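Cytoplasmic protein (Cryptococcus neoformans var. grubii serotype A, PDB 7LPO) probably hydrolyses steryl beta-glucosides, releasing glucose from the sterol, as a fungal sterylglucosidase of glycoside hydrolase family 5. Local coordinates at residues L305-A310 / G335-L340; Q311-W316 / Q329-K334. One frame throughout, in Å; residues are numbered along the deposited sequence.

Contact 1: L305-A310 / G335-L340; sequences LGMGEA and GVKLWL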
loop_
_atom_site.group_PDB
_atom_site.type_symbol
_atom_site.label_atom_id
_atom_site.label_comp_id
_atom_site.label_asym_id
_atom_site.label_seq_id
_atom_site.Cartn_x
_atom_site.Cartn_y
_atom_site.Cartn_z
ATOM N N LEU A 305 -8.171 -9.701 28.737
ATOM C CA LEU A 305 -7.624 -8.371 28.970
ATOM C C LEU A 305 -8.673 -7.297 28.707
ATOM O O LEU A 305 -8.760 -6.306 29.436
ATOM C CB LEU A 305 -6.398 -8.154 28.076
ATOM C CG LEU A 305 -5.121 -8.907 28.464
ATOM C CD1 LEU A 305 -4.062 -8.777 27.355
ATOM C CD2 LEU A 305 -4.564 -8.396 29.766
ATOM N N GLY A 306 -9.459 -7.463 27.645
ATOM C CA GLY A 306 -10.494 -6.498 27.333
ATOM C C GLY A 306 -11.605 -6.438 28.361
ATOM O O GLY A 306 -12.398 -5.491 28.343
ATOM N N MET A 307 -11.700 -7.445 29.231
ATOM C CA MET A 307 -12.583 -7.415 30.387
ATOM C C MET A 307 -11.841 -6.995 31.655
ATOM O O MET A 307 -12.370 -7.152 32.758
ATOM C CB MET A 307 -13.241 -8.783 30.584
ATOM C CG MET A 307 -14.387 -9.072 29.622
ATOM S SD MET A 307 -15.735 -7.846 29.687
ATOM C CE MET A 307 -16.249 -8.007 31.395
ATOM N N GLY A 308 -10.634 -6.454 31.518
ATOM C CA GLY A 308 -9.926 -5.881 32.633
ATOM C C GLY A 308 -9.107 -6.849 33.455
ATOM O O GLY A 308 -8.609 -6.455 34.518
ATOM N N GLU A 309 -8.956 -8.095 33.010
ATOM C CA GLU A 309 -8.250 -9.111 33.778
ATOM C C GLU A 309 -6.786 -9.173 33.359
ATOM O O GLU A 309 -6.479 -9.279 32.172
ATOM C CB GLU A 309 -8.897 -10.479 33.582
ATOM C CG GLU A 309 -10.342 -10.554 34.000
ATOM C CD GLU A 309 -10.941 -11.916 33.710
ATOM O OE1 GLU A 309 -10.163 -12.868 33.454
ATOM O OE2 GLU A 309 -12.187 -12.030 33.730
ATOM N N ALA A 310 -5.893 -9.119 34.341
ATOM C CA ALA A 310 -4.466 -9.187 34.071
ATOM C C ALA A 310 -4.100 -10.522 33.436
ATOM O O ALA A 310 -4.675 -11.568 33.760
ATOM C CB ALA A 310 -3.677 -8.988 35.366
ATOM N N GLY A 335 -8.831 -3.766 35.944
ATOM C CA GLY A 335 -10.265 -3.646 35.885
ATOM C C GLY A 335 -10.796 -2.780 34.772
ATOM O O GLY A 335 -12.005 -2.808 34.523
ATOM N N VAL A 336 -9.943 -2.010 34.093
ATOM C CA VAL A 336 -10.401 -1.199 32.974
ATOM C C VAL A 336 -10.812 -2.117 31.834
ATOM O O VAL A 336 -10.120 -3.094 31.516
ATOM C CB VAL A 336 -9.308 -0.210 32.539
ATOM C CG1 VAL A 336 -9.669 0.430 31.225
ATOM C CG2 VAL A 336 -9.092 0.852 33.624
ATOM N N LYS A 337 -11.951 -1.818 31.221
ATOM C CA LYS A 337 -12.521 -2.644 30.168
ATOM C C LYS A 337 -12.500 -1.901 28.843
ATOM O O LYS A 337 -12.656 -0.678 28.795
ATOM C CB LYS A 337 -13.958 -3.045 30.509
ATOM C CG LYS A 337 -14.052 -3.925 31.741
ATOM C CD LYS A 337 -15.486 -4.231 32.113
ATOM C CE LYS A 337 -15.534 -5.039 33.406
ATOM N NZ LYS A 337 -16.915 -5.148 33.966
ATOM N N LEU A 338 -12.300 -2.661 27.764
ATOM C CA LEU A 338 -12.276 -2.062 26.434
ATOM C C LEU A 338 -13.645 -1.535 26.031
ATOM O O LEU A 338 -13.745 -0.601 25.227
ATOM C CB LEU A 338 -11.798 -3.092 25.408
ATOM C CG LEU A 338 -11.889 -2.665 23.945
ATOM C CD1 LEU A 338 -10.896 -1.533 23.684
ATOM C CD2 LEU A 338 -11.633 -3.826 22.991
ATOM N N TRP A 339 -14.701 -2.106 26.579
ATOM C CA TRP A 339 -16.040 -1.928 26.044
ATOM C C TRP A 339 -16.721 -0.709 26.644
ATOM O O TRP A 339 -16.717 -0.521 27.862
ATOM C CB TRP A 339 -16.856 -3.191 26.308
ATOM C CG TRP A 339 -16.094 -4.398 25.898
ATOM C CD1 TRP A 339 -15.454 -5.275 26.709
ATOM C CD2 TRP A 339 -15.865 -4.843 24.555
ATOM N NE1 TRP A 339 -14.853 -6.260 25.959
ATOM C CE2 TRP A 339 -15.081 -6.007 24.631
ATOM C CE3 TRP A 339 -16.244 -4.364 23.298
ATOM C CZ2 TRP A 339 -14.671 -6.706 23.499
ATOM C CZ3 TRP A 339 -15.834 -5.059 22.167
ATOM C CH2 TRP A 339 -15.052 -6.214 22.277
ATOM N N LEU A 340 -17.268 0.125 25.765
ATOM C CA LEU A 340 -18.095 1.254 26.158
ATOM C C LEU A 340 -19.187 0.827 27.125
ATOM O O LEU A 340 -19.956 -0.093 26.840
ATOM C CB LEU A 340 -18.744 1.845 24.907
ATOM C CG LEU A 340 -18.274 3.136 24.254
ATOM C CD1 LEU A 340 -19.392 3.584 23.292
ATOM C CD2 LEU A 340 -17.935 4.210 25.233
#

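Contact 2: Q311-W316 / Q329-K334; sequences QDVQAW and QTIDPK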
loop_
_atom_site.group_PDB
_atom_site.type_symbol
_atom_site.label_atom_id
_atom_site.label_comp_id
_atom_site.label_asym_id
_atom_site.label_seq_id
_atom_site.Cartn_x
_atom_site.Cartn_y
_atom_site.Cartn_z
ATOM N N GLN A 311 -3.150 -10.476 32.504
ATOM C CA GLN A 311 -2.676 -11.673 31.825
ATOM C C GLN A 311 -1.165 -11.600 31.663
ATOM O O GLN A 311 -0.584 -10.519 31.549
ATOM C CB GLN A 311 -3.331 -11.860 30.444
ATOM C CG GLN A 311 -4.837 -12.041 30.480
ATOM C CD GLN A 311 -5.252 -13.384 31.038
ATOM O OE1 GLN A 311 -5.178 -14.401 30.355
ATOM N NE2 GLN A 311 -5.715 -13.390 32.277
ATOM N N ASP A 312 -0.537 -12.766 31.657
ATOM C CA ASP A 312 0.894 -12.918 31.421
ATOM C C ASP A 312 1.068 -13.442 30.000
ATOM O O ASP A 312 0.808 -14.619 29.737
ATOM C CB ASP A 312 1.499 -13.872 32.445
ATOM C CG ASP A 312 3.012 -13.841 32.448
ATOM O OD1 ASP A 312 3.587 -12.777 32.120
ATOM O OD2 ASP A 312 3.627 -14.881 32.785
ATOM N N VAL A 313 1.502 -12.579 29.090
ATOM C CA VAL A 313 1.476 -12.888 27.664
ATOM C C VAL A 313 2.885 -13.116 27.144
ATOM O O VAL A 313 3.857 -12.536 27.634
ATOM C CB VAL A 313 0.782 -11.770 26.857
ATOM C CG1 VAL A 313 -0.556 -11.419 27.489
ATOM C CG2 VAL A 313 1.662 -10.538 26.764
ATOM N N GLN A 314 2.982 -13.976 26.134
ATOM C CA GLN A 314 4.241 -14.207 25.439
ATOM C C GLN A 314 4.656 -12.943 24.699
ATOM O O GLN A 314 3.827 -12.253 24.103
ATOM C CB GLN A 314 4.102 -15.368 24.447
ATOM C CG GLN A 314 3.393 -16.607 25.004
ATOM C CD GLN A 314 2.873 -17.563 23.916
ATOM O OE1 GLN A 314 1.685 -17.525 23.546
ATOM N NE2 GLN A 314 3.757 -18.430 23.409
ATOM N N ALA A 315 5.942 -12.624 24.757
ATOM C CA ALA A 315 6.502 -11.545 23.961
ATOM C C ALA A 315 7.450 -12.141 22.932
ATOM O O ALA A 315 8.098 -13.162 23.181
ATOM C CB ALA A 315 7.240 -10.520 24.819
ATOM N N TRP A 316 7.523 -11.497 21.770
ATOM C CA TRP A 316 8.266 -12.021 20.638
ATOM C C TRP A 316 9.308 -11.027 20.156
ATOM O O TRP A 316 9.040 -9.828 20.069
ATOM C CB TRP A 316 7.324 -12.358 19.487
ATOM C CG TRP A 316 6.490 -13.538 19.785
ATOM C CD1 TRP A 316 5.339 -13.573 20.517
ATOM C CD2 TRP A 316 6.748 -14.873 19.373
ATOM N NE1 TRP A 316 4.859 -14.857 20.579
ATOM C CE2 TRP A 316 5.708 -15.678 19.885
ATOM C CE3 TRP A 316 7.755 -15.467 18.614
ATOM C CZ2 TRP A 316 5.649 -17.053 19.662
ATOM C CZ3 TRP A 316 7.700 -16.819 18.394
ATOM C CH2 TRP A 316 6.654 -17.607 18.919
ATOM N N GLN A 329 5.465 -11.204 29.566
ATOM C CA GLN A 329 5.214 -9.896 30.156
ATOM C C GLN A 329 3.792 -9.845 30.691
ATOM O O GLN A 329 2.854 -10.306 30.037
ATOM C CB GLN A 329 5.427 -8.778 29.128
ATOM C CG GLN A 329 6.888 -8.511 28.821
ATOM C CD GLN A 329 7.082 -7.428 27.785
ATOM O OE1 GLN A 329 6.458 -6.362 27.849
ATOM N NE2 GLN A 329 7.955 -7.689 26.821
ATOM N N THR A 330 3.635 -9.294 31.886
ATOM C CA THR A 330 2.319 -9.130 32.482
ATOM C C THR A 330 1.691 -7.834 31.986
ATOM O O THR A 330 2.317 -6.769 32.041
ATOM C CB THR A 330 2.410 -9.124 34.007
ATOM O OG1 THR A 330 2.904 -10.390 34.459
ATOM C CG2 THR A 330 1.044 -8.862 34.626
ATOM N N ILE A 331 0.465 -7.936 31.479
ATOM C CA ILE A 331 -0.374 -6.785 31.160
ATOM C C ILE A 331 -1.504 -6.774 32.179
ATOM O O ILE A 331 -2.230 -7.768 32.325
ATOM C CB ILE A 331 -0.916 -6.847 29.723
ATOM C CG1 ILE A 331 0.248 -6.873 28.719
ATOM C CG2 ILE A 331 -1.845 -5.676 29.451
ATOM C CD1 ILE A 331 -0.169 -7.312 27.325
ATOM N N ASP A 332 -1.638 -5.668 32.903
ATOM C CA ASP A 332 -2.651 -5.548 33.950
ATOM C C ASP A 332 -3.520 -4.326 33.695
ATOM O O ASP A 332 -3.130 -3.200 34.052
ATOM C CB ASP A 332 -1.997 -5.461 35.327
ATOM C CG ASP A 332 -3.004 -5.569 36.460
ATOM O OD1 ASP A 332 -4.230 -5.556 36.182
ATOM O OD2 ASP A 332 -2.567 -5.674 37.629
ATOM N N PRO A 333 -4.696 -4.489 33.077
ATOM C CA PRO A 333 -5.594 -3.340 32.889
ATOM C C PRO A 333 -6.177 -2.811 34.182
ATOM O O PRO A 333 -6.758 -1.718 34.170
ATOM C CB PRO A 333 -6.703 -3.894 31.976
ATOM C CG PRO A 333 -6.173 -5.185 31.429
ATOM C CD PRO A 333 -5.235 -5.717 32.465
ATOM N N LYS A 334 -6.065 -3.565 35.278
ATOM C CA LYS A 334 -6.579 -3.159 36.587
ATOM C C LYS A 334 -8.068 -2.843 36.525
ATOM O O LYS A 334 -8.531 -1.806 37.009
ATOM C CB LYS A 334 -5.787 -1.974 37.138
ATOM C CG LYS A 334 -4.341 -2.315 37.456
ATOM C CD LYS A 334 -3.411 -1.167 37.105
ATOM C CE LYS A 334 -2.456 -0.877 38.260
ATOM N NZ LYS A 334 -1.268 -1.801 38.260
#

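Contact 1: L305-A310 / G335-L340
Met-307 and Trp-339 meet where the C-terminal end of helix 299-306 runs against the extended loop 335-340. The Met-307 chain leaves with CG beside its own backbone N (chi1 -77°) and bends again at the next two torsions, which carries the thioether back to the loop although CB points away from it. SD lies 3.9 Å from Trp-339 CD1, the two side chains crossing at about a right angle; the sulfur stands oblique to the indole, a Met-aromatic contact. Beyond it, Met-307 CE rests 3.7 Å from Lys-337 CE. The lysine chain is extended beyond CG and runs obliquely across the Met-307 side chain: CG also packs on the Met-307 carbonyl, and NZ reaches the neighbourhood of the same methyl. In the backbone, the carbonyl of Gly-306 makes one of the two hydrogen bonds between the segments. Its O accepts the N-H of Leu-338 at 2.9 Å in a fairly straight bond (163° at the hydrogen), the donor tilted somewhat from the carbonyl plane. Lys-337 CA and Trp-339 CD1 also crowd around this oxygen. Farther along, Gly-335 N donates to a lone pair of Gly-308 O at 3.1 Å, in the carbonyl plane. Here the backbones come close, with Gly-308 CA 3.0 Å from Val-336 O and no side chain between. Outside the two segments, His-170 ND1 hydrogen-bonds Lys-337 O, while Leu-338 and Trp-339 pack on helix 206-221. Gly-308, at positive phi, is the C-prime residue of a Schellman motif: its N bonds Leu-305 O at 2.8 Å, and Glu-309 N returns to Arg-304 O, the classic glycine-terminated helix end, here docked on a loop.

Contact 2: Q311-W316 / Q329-K334
A beta hairpin, strands 311-319 and 322-331, pairs 311-313 antiparallel with 329-331 near its open end, the strand directions 135° apart. Gln-311 and Ile-331 form one hydrogen-bonded pair, with Gln-311 N reaching Ile-331 O at 2.9 Å and Ile-331 N reaching Gln-311 O at 2.8 Å. Val-313 and Gln-329 form the next, again with both N-H groups engaged, Val-313 N to Gln-329 O at 2.8 Å. Between them lies the non-hydrogen-bonded pair Asp-312 and Thr-330. The Asp-312 side chain, with CG anti to its backbone N (chi1 -168°), crosses that of Thr-330 at about a right angle, and Thr-330 OG1 gives Asp-312 OD1 a weak bond of 3.4 Å. The other face carries the apolar contact: Val-313 CG2, set between its backbone N and carbonyl carbon, touches Ile-331 CD1 at 3.8 Å, the two chains likewise crossing nearly perpendicularly. CG1 of the valine is close to the same methyl. At the end of this face the extended Gln-329 chain lays NE2 3.5 Å from Ala-315 CB. After the strand ends, Asp-332 OD1 accepts Lys-334 N at 2.9 Å from above the carboxylate plane, closing an Asx turn. The face of Val-313, Gln-329 and Ile-331 lies against Pro-295 of strand 294-295, while Gln-311 and Val-313 reach helix 299-306 at Glu-301. Strand 311-319 is central in a three-stranded antiparallel sheet, flanked by 294-295 and 322-331.

Overall arrangement
Contact 2 is nested inside the chain loop that contact 1 closes: helix 299-306 ends, the chain turns through 307-310 into strand 311-319, doubles back through 322-331, and then returns past the helix end as loop 335-340. Their centres lie 13 Å apart, and they touch directly, Leu-305 packing on Ile-331 and Pro-333, and Ala-310 on Ile-331 and Asp-332. Contact 1 thus closes the base of the excursion whose hairpin contact 2 pairs at its open end. Both lie more than 30 Å from the centre of the chain, at one side of this large enzyme, and together they tie helix 299-306, the hairpin and the loop leading to helix 342-348 to one another at the periphery.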